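Local coordinates for uncharacterized protein (Pseudomonas aeruginosa, PDB 4O5P), which is a type VI secretion phospholipase effector of the Tle1 family, probably hydrolysing membrane phospholipids with an alpha/beta-hydrolase-type catalytic domain, at residues A[6-11]-A[372-377]; A[274-279]-A[330-335]. One frame throughout, in Å; residues are numbered along the deposited sequence.

Contact 1: residues A[6-11]-A[372-377]; sequences FGFHIA and EYAYPG
The methyl of Ala-11 sits over one face of the Tyr-375 ring, a CH-pi contact with CB 3.6 Å from the ring centroid. The methyl is offset toward the rim, with CE1 nearest. The carbonyl carbon of Ile-10 lies in plane at the edge of the Tyr-373 ring, where CD1 also meets Ile-10 O at 3.3 Å. The Phe-8 ring has Glu-372 CB in plane at its edge. Its CZ reaches Ala-374 CB at 3.7 Å, and its plane stands 82° from the Glu-372 carboxylate.

These groups belong to a parallel strand pair. The N-terminal strand 7-10 joins strand 370-375 of the mixed sheet of the alpha/beta-hydrolase-like catalytic domain. Phe-8, Ile-10, Glu-372 and Ala-374 share one face of the sheet; His-9 and Tyr-373 share the other. Four backbone hydrogen bonds cross between the strands, from Glu-372 N to Gly-7 O at one end to Ala-11 N to Ala-374 O at the other.

Phe-8 and Ile-10 also pack on helix 469-487. Glu-372 OE1 is hydrogen-bonded to Ser-348 OG and Tyr-366 OH, and OE2 to His-333 ND1 and the backbone N of Ile-349. Tyr-375 OH is hydrogen-bonded to His-409 ND1. His-9 CG stands beside its own backbone N (chi1 -53°). Its NE2 donates to Phe-6 O at 3.2 Å, from above the carbonyl plane, with that oxygen near the ring plane.

Contact 2: residues A[274-279]-A[330-335]; sequences IEFLGL and RCVHLV
Leu-277, Gly-278 and Leu-279 run parallel to Cys-331, Val-332 and His-333, with only 5° between the strand directions. The axes of these short strands approach to 4.8 Å. Four backbone hydrogen bonds join them: Leu-277 N to Arg-330 O, Val-332 N to Leu-277 O, Leu-279 N to Val-332 O at 2.8 Å, and Leu-334 N to Leu-279 O. The chain turns a corner at Glu-275, just before the paired part.

Phe-276 and Arg-330 lie side by side and point the same way. Ring atom CD1 of Phe-276 meets Arg-330 CG at 3.6 Å. Farther along the ring, CE1 touches Val-332 CG2 at 3.8 Å. The Arg-330 guanidinium goes on to a salt bridge with Glu-413 and a hydrogen bond with Asn-5.

The two strands are neighbours in the parallel part of the sheet of an alpha/beta-hydrolase-like domain. Strand 225-236 flanks 270-280, and helix 238-254 covers the face that carries Leu-279 and His-333.

On that face Cys-331 SG, anti to its backbone N (chi1 179°), touches two leucine methyls, Leu-277 CD2 and Leu-279 CD1, each at 3.8 Å. His-333 brings CD2 to 3.4 Å from Leu-279 CB, and Leu-279 O lies at the edge of the ring. Val-335 CG1 lies over one ring face. Both ring nitrogens are hydrogen-bonded: ND1 to Glu-372 OE2, NE2 to the backbone N of Thr-282, next to Asp-281 of a probable Ser-His-Asp triad.

How the contacts relate
Contact 1 and contact 2 are parallel pairings in one sheet, separated by the pairing of 331-336 with 370-375, their centres about 12 Å apart. Strands 331-336 and 370-375 join them directly, through probable hydrogen bonds from Tyr-373 N to His-333 O and from Tyr-375 N to Val-335 O. The Leu-334 side chain packs against both tyrosines. Contact 2 is the buried one, and one face brings together two leucines, a cysteine and a histidine. Contact 1 is only partly buried; its strand 7-10 pairs only with 370-375 in this sheet. It relies more on aromatic rings, and His-9 is exposed.

Contact 1: residues A[6-11]-A[372-377]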
loop_
_atom_site.group_PDB
_atom_site.type_symbol
_atom_site.label_atom_id
_atom_site.label_comp_id
_atom_site.label_asym_id
_atom_site.label_seq_id
_atom_site.Cartn_x
_atom_site.Cartn_y
_atom_site.Cartn_z
ATOM N N PHE A 6 -11.600 4.717 -19.864
ATOM C CA PHE A 6 -11.864 4.968 -18.457
ATOM C C PHE A 6 -12.932 4.069 -17.868
ATOM O O PHE A 6 -13.573 3.295 -18.584
ATOM C CB PHE A 6 -12.211 6.451 -18.218
ATOM C CG PHE A 6 -13.658 6.799 -18.466
ATOM C CD1 PHE A 6 -14.227 6.625 -19.728
ATOM C CD2 PHE A 6 -14.438 7.336 -17.447
ATOM C CE1 PHE A 6 -15.557 6.959 -19.961
ATOM C CE2 PHE A 6 -15.771 7.674 -17.671
ATOM C CZ PHE A 6 -16.332 7.488 -18.934
ATOM N N GLY A 7 -13.108 4.177 -16.554
ATOM C CA GLY A 7 -14.181 3.487 -15.859
ATOM C C GLY A 7 -13.692 2.237 -15.159
ATOM O O GLY A 7 -12.498 1.962 -15.132
ATOM N N PHE A 8 -14.624 1.463 -14.617
ATOM C CA PHE A 8 -14.277 0.230 -13.930
ATOM C C PHE A 8 -14.632 -1.002 -14.763
ATOM O O PHE A 8 -15.732 -1.075 -15.329
ATOM C CB PHE A 8 -14.987 0.184 -12.595
ATOM C CG PHE A 8 -14.823 -1.115 -11.863
ATOM C CD1 PHE A 8 -13.673 -1.383 -11.157
ATOM C CD2 PHE A 8 -15.833 -2.071 -11.881
ATOM C CE1 PHE A 8 -13.531 -2.589 -10.463
ATOM C CE2 PHE A 8 -15.689 -3.271 -11.209
ATOM C CZ PHE A 8 -14.537 -3.525 -10.502
ATOM N N HIS A 9 -13.698 -1.954 -14.862
ATOM C CA HIS A 9 -13.947 -3.184 -15.626
ATOM C C HIS A 9 -13.341 -4.400 -14.942
ATOM O O HIS A 9 -12.511 -4.261 -14.034
ATOM C CB HIS A 9 -13.365 -3.081 -17.036
ATOM C CG HIS A 9 -13.816 -1.872 -17.787
ATOM N ND1 HIS A 9 -14.955 -1.859 -18.561
ATOM C CD2 HIS A 9 -13.287 -0.631 -17.875
ATOM C CE1 HIS A 9 -15.108 -0.661 -19.095
ATOM N NE2 HIS A 9 -14.105 0.102 -18.699
ATOM N N ILE A 10 -13.776 -5.585 -15.366
ATOM C CA ILE A 10 -13.094 -6.822 -15.011
ATOM C C ILE A 10 -11.768 -6.779 -15.763
ATOM O O ILE A 10 -11.695 -6.161 -16.838
ATOM C CB ILE A 10 -13.908 -8.059 -15.475
ATOM C CG1 ILE A 10 -15.242 -8.120 -14.749
ATOM C CG2 ILE A 10 -13.176 -9.363 -15.176
ATOM C CD1 ILE A 10 -15.081 -8.172 -13.223
ATOM N N ALA A 11 -10.730 -7.414 -15.216
ATOM C CA ALA A 11 -9.478 -7.614 -15.942
ATOM C C ALA A 11 -9.741 -8.073 -17.375
ATOM O O ALA A 11 -10.666 -8.842 -17.614
ATOM C CB ALA A 11 -8.627 -8.643 -15.240
ATOM N N GLU A 372 -9.896 1.354 -13.805
ATOM C CA GLU A 372 -9.725 0.477 -12.637
ATOM C C GLU A 372 -10.154 -0.942 -13.041
ATOM O O GLU A 372 -11.287 -1.153 -13.485
ATOM C CB GLU A 372 -10.556 1.024 -11.453
ATOM C CG GLU A 372 -10.472 0.251 -10.112
ATOM C CD GLU A 372 -10.884 1.119 -8.926
ATOM O OE1 GLU A 372 -12.098 1.267 -8.651
ATOM O OE2 GLU A 372 -9.997 1.673 -8.250
ATOM N N TYR A 373 -9.243 -1.907 -12.923
ATOM C CA TYR A 373 -9.523 -3.283 -13.332
ATOM C C TYR A 373 -9.576 -4.216 -12.134
ATOM O O TYR A 373 -8.689 -4.176 -11.269
ATOM C CB TYR A 373 -8.448 -3.784 -14.291
ATOM C CG TYR A 373 -8.548 -3.216 -15.682
ATOM C CD1 TYR A 373 -9.516 -3.672 -16.574
ATOM C CD2 TYR A 373 -7.660 -2.234 -16.111
ATOM C CE1 TYR A 373 -9.600 -3.152 -17.874
ATOM C CE2 TYR A 373 -7.735 -1.721 -17.387
ATOM C CZ TYR A 373 -8.709 -2.175 -18.258
ATOM O OH TYR A 373 -8.767 -1.652 -19.529
ATOM N N ALA A 374 -10.613 -5.056 -12.090
ATOM C CA ALA A 374 -10.750 -6.069 -11.039
ATOM C C ALA A 374 -9.946 -7.317 -11.412
ATOM O O ALA A 374 -10.089 -7.829 -12.527
ATOM C CB ALA A 374 -12.200 -6.433 -10.837
ATOM N N TYR A 375 -9.123 -7.792 -10.471
ATOM C CA TYR A 375 -8.225 -8.951 -10.640
ATOM C C TYR A 375 -8.434 -10.005 -9.535
ATOM O O TYR A 375 -8.781 -9.676 -8.403
ATOM C CB TYR A 375 -6.742 -8.508 -10.634
ATOM C CG TYR A 375 -6.194 -8.218 -12.017
ATOM C CD1 TYR A 375 -6.509 -7.035 -12.682
ATOM C CD2 TYR A 375 -5.374 -9.132 -12.667
ATOM C CE1 TYR A 375 -6.014 -6.771 -13.971
ATOM C CE2 TYR A 375 -4.897 -8.887 -13.945
ATOM C CZ TYR A 375 -5.218 -7.708 -14.585
ATOM O OH TYR A 375 -4.728 -7.472 -15.850
ATOM N N PRO A 376 -8.193 -11.285 -9.860
ATOM C CA PRO A 376 -8.372 -12.364 -8.885
ATOM C C PRO A 376 -7.177 -12.440 -7.958
ATOM O O PRO A 376 -6.098 -11.959 -8.325
ATOM C CB PRO A 376 -8.419 -13.614 -9.773
ATOM C CG PRO A 376 -7.508 -13.272 -10.886
ATOM C CD PRO A 376 -7.766 -11.801 -11.170
ATOM N N GLY A 377 -7.366 -13.039 -6.783
ATOM C CA GLY A 377 -6.299 -13.194 -5.810
ATOM C C GLY A 377 -6.363 -12.196 -4.678
ATOM O O GLY A 377 -7.208 -11.303 -4.651
#

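Contact 2: residues A[274-279]-A[330-335]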
loop_
_atom_site.group_PDB
_atom_site.type_symbol
_atom_site.label_atom_id
_atom_site.label_comp_id
_atom_site.label_asym_id
_atom_site.label_seq_id
_atom_site.Cartn_x
_atom_site.Cartn_y
_atom_site.Cartn_z
ATOM N N ILE A 274 2.638 14.037 -15.155
ATOM C CA ILE A 274 2.689 12.598 -14.929
ATOM C C ILE A 274 2.066 11.921 -16.154
ATOM O O ILE A 274 0.853 11.889 -16.303
ATOM C CB ILE A 274 1.958 12.186 -13.626
ATOM C CG1 ILE A 274 2.719 12.711 -12.398
ATOM C CG2 ILE A 274 1.819 10.659 -13.553
ATOM C CD1 ILE A 274 2.009 12.475 -11.048
ATOM N N GLU A 275 2.909 11.422 -17.050
ATOM C CA GLU A 275 2.463 10.735 -18.265
ATOM C C GLU A 275 1.733 9.433 -17.931
ATOM O O GLU A 275 0.848 9.001 -18.686
ATOM C CB GLU A 275 3.672 10.404 -19.136
ATOM C CG GLU A 275 4.411 11.610 -19.705
ATOM C CD GLU A 275 3.518 12.463 -20.568
ATOM O OE1 GLU A 275 3.077 11.974 -21.629
ATOM O OE2 GLU A 275 3.230 13.616 -20.169
ATOM N N PHE A 276 2.106 8.806 -16.809
ATOM C CA PHE A 276 1.493 7.528 -16.428
ATOM C C PHE A 276 1.589 7.251 -14.920
ATOM O O PHE A 276 2.662 7.326 -14.330
ATOM C CB PHE A 276 2.139 6.373 -17.208
ATOM C CG PHE A 276 1.482 5.027 -16.969
ATOM C CD1 PHE A 276 0.376 4.633 -17.725
ATOM C CD2 PHE A 276 1.963 4.165 -15.988
ATOM C CE1 PHE A 276 -0.238 3.393 -17.505
ATOM C CE2 PHE A 276 1.362 2.935 -15.755
ATOM C CZ PHE A 276 0.264 2.545 -16.515
ATOM N N LEU A 277 0.454 6.932 -14.308
ATOM C CA LEU A 277 0.415 6.557 -12.904
ATOM C C LEU A 277 -0.153 5.130 -12.830
ATOM O O LEU A 277 -1.330 4.901 -13.143
ATOM C CB LEU A 277 -0.471 7.545 -12.135
ATOM C CG LEU A 277 -0.667 7.397 -10.629
ATOM C CD1 LEU A 277 0.670 7.595 -9.896
ATOM C CD2 LEU A 277 -1.705 8.417 -10.177
ATOM N N GLY A 278 0.693 4.166 -12.484
ATOM C CA GLY A 278 0.261 2.772 -12.451
ATOM C C GLY A 278 0.209 2.245 -11.029
ATOM O O GLY A 278 1.231 2.203 -10.344
ATOM N N LEU A 279 -0.974 1.812 -10.602
ATOM C CA LEU A 279 -1.202 1.440 -9.212
ATOM C C LEU A 279 -1.736 0.013 -9.044
ATOM O O LEU A 279 -2.637 -0.429 -9.766
ATOM C CB LEU A 279 -2.184 2.409 -8.568
ATOM C CG LEU A 279 -1.956 3.894 -8.801
ATOM C CD1 LEU A 279 -3.193 4.647 -8.329
ATOM C CD2 LEU A 279 -0.698 4.353 -8.085
ATOM N N ARG A 330 -2.752 9.749 -17.601
ATOM C CA ARG A 330 -3.176 8.346 -17.631
ATOM C C ARG A 330 -2.938 7.673 -16.276
ATOM O O ARG A 330 -1.822 7.696 -15.750
ATOM C CB ARG A 330 -2.399 7.587 -18.712
ATOM C CG ARG A 330 -2.731 6.087 -18.819
ATOM C CD ARG A 330 -4.158 5.860 -19.316
ATOM N NE ARG A 330 -4.431 4.445 -19.559
ATOM C CZ ARG A 330 -5.658 3.938 -19.668
ATOM N NH1 ARG A 330 -6.714 4.726 -19.526
ATOM N NH2 ARG A 330 -5.829 2.647 -19.899
ATOM N N CYS A 331 -3.984 7.062 -15.726
ATOM C CA CYS A 331 -3.837 6.259 -14.518
ATOM C C CYS A 331 -4.530 4.908 -14.659
ATOM O O CYS A 331 -5.704 4.837 -15.038
ATOM C CB CYS A 331 -4.382 6.992 -13.292
ATOM S SG CYS A 331 -4.262 6.024 -11.743
ATOM N N VAL A 332 -3.791 3.838 -14.369
ATOM C CA VAL A 332 -4.343 2.488 -14.387
ATOM C C VAL A 332 -4.248 1.889 -12.976
ATOM O O VAL A 332 -3.165 1.838 -12.410
ATOM C CB VAL A 332 -3.565 1.588 -15.352
ATOM C CG1 VAL A 332 -4.005 0.133 -15.177
ATOM C CG2 VAL A 332 -3.731 2.064 -16.829
ATOM N N HIS A 333 -5.371 1.440 -12.413
ATOM C CA HIS A 333 -5.368 0.843 -11.071
ATOM C C HIS A 333 -5.905 -0.584 -11.120
ATOM O O HIS A 333 -7.067 -0.801 -11.413
ATOM C CB HIS A 333 -6.263 1.662 -10.141
ATOM C CG HIS A 333 -6.142 1.302 -8.689
ATOM N ND1 HIS A 333 -7.143 1.567 -7.779
ATOM C CD2 HIS A 333 -5.131 0.744 -7.980
ATOM C CE1 HIS A 333 -6.754 1.190 -6.572
ATOM N NE2 HIS A 333 -5.538 0.683 -6.666
ATOM N N LEU A 334 -5.054 -1.546 -10.806
ATOM C CA LEU A 334 -5.420 -2.941 -10.783
ATOM C C LEU A 334 -5.668 -3.290 -9.328
ATOM O O LEU A 334 -4.789 -3.065 -8.489
ATOM C CB LEU A 334 -4.252 -3.766 -11.334
ATOM C CG LEU A 334 -3.764 -3.343 -12.723
ATOM C CD1 LEU A 334 -2.702 -4.287 -13.229
ATOM C CD2 LEU A 334 -4.935 -3.237 -13.730
ATOM N N VAL A 335 -6.852 -3.837 -9.033
ATOM C CA VAL A 335 -7.251 -4.125 -7.653
ATOM C C VAL A 335 -7.574 -5.603 -7.401
ATOM O O VAL A 335 -8.008 -6.315 -8.304
ATOM C CB VAL A 335 -8.450 -3.235 -7.213
ATOM C CG1 VAL A 335 -8.186 -1.754 -7.574
ATOM C CG2 VAL A 335 -9.738 -3.689 -7.873
#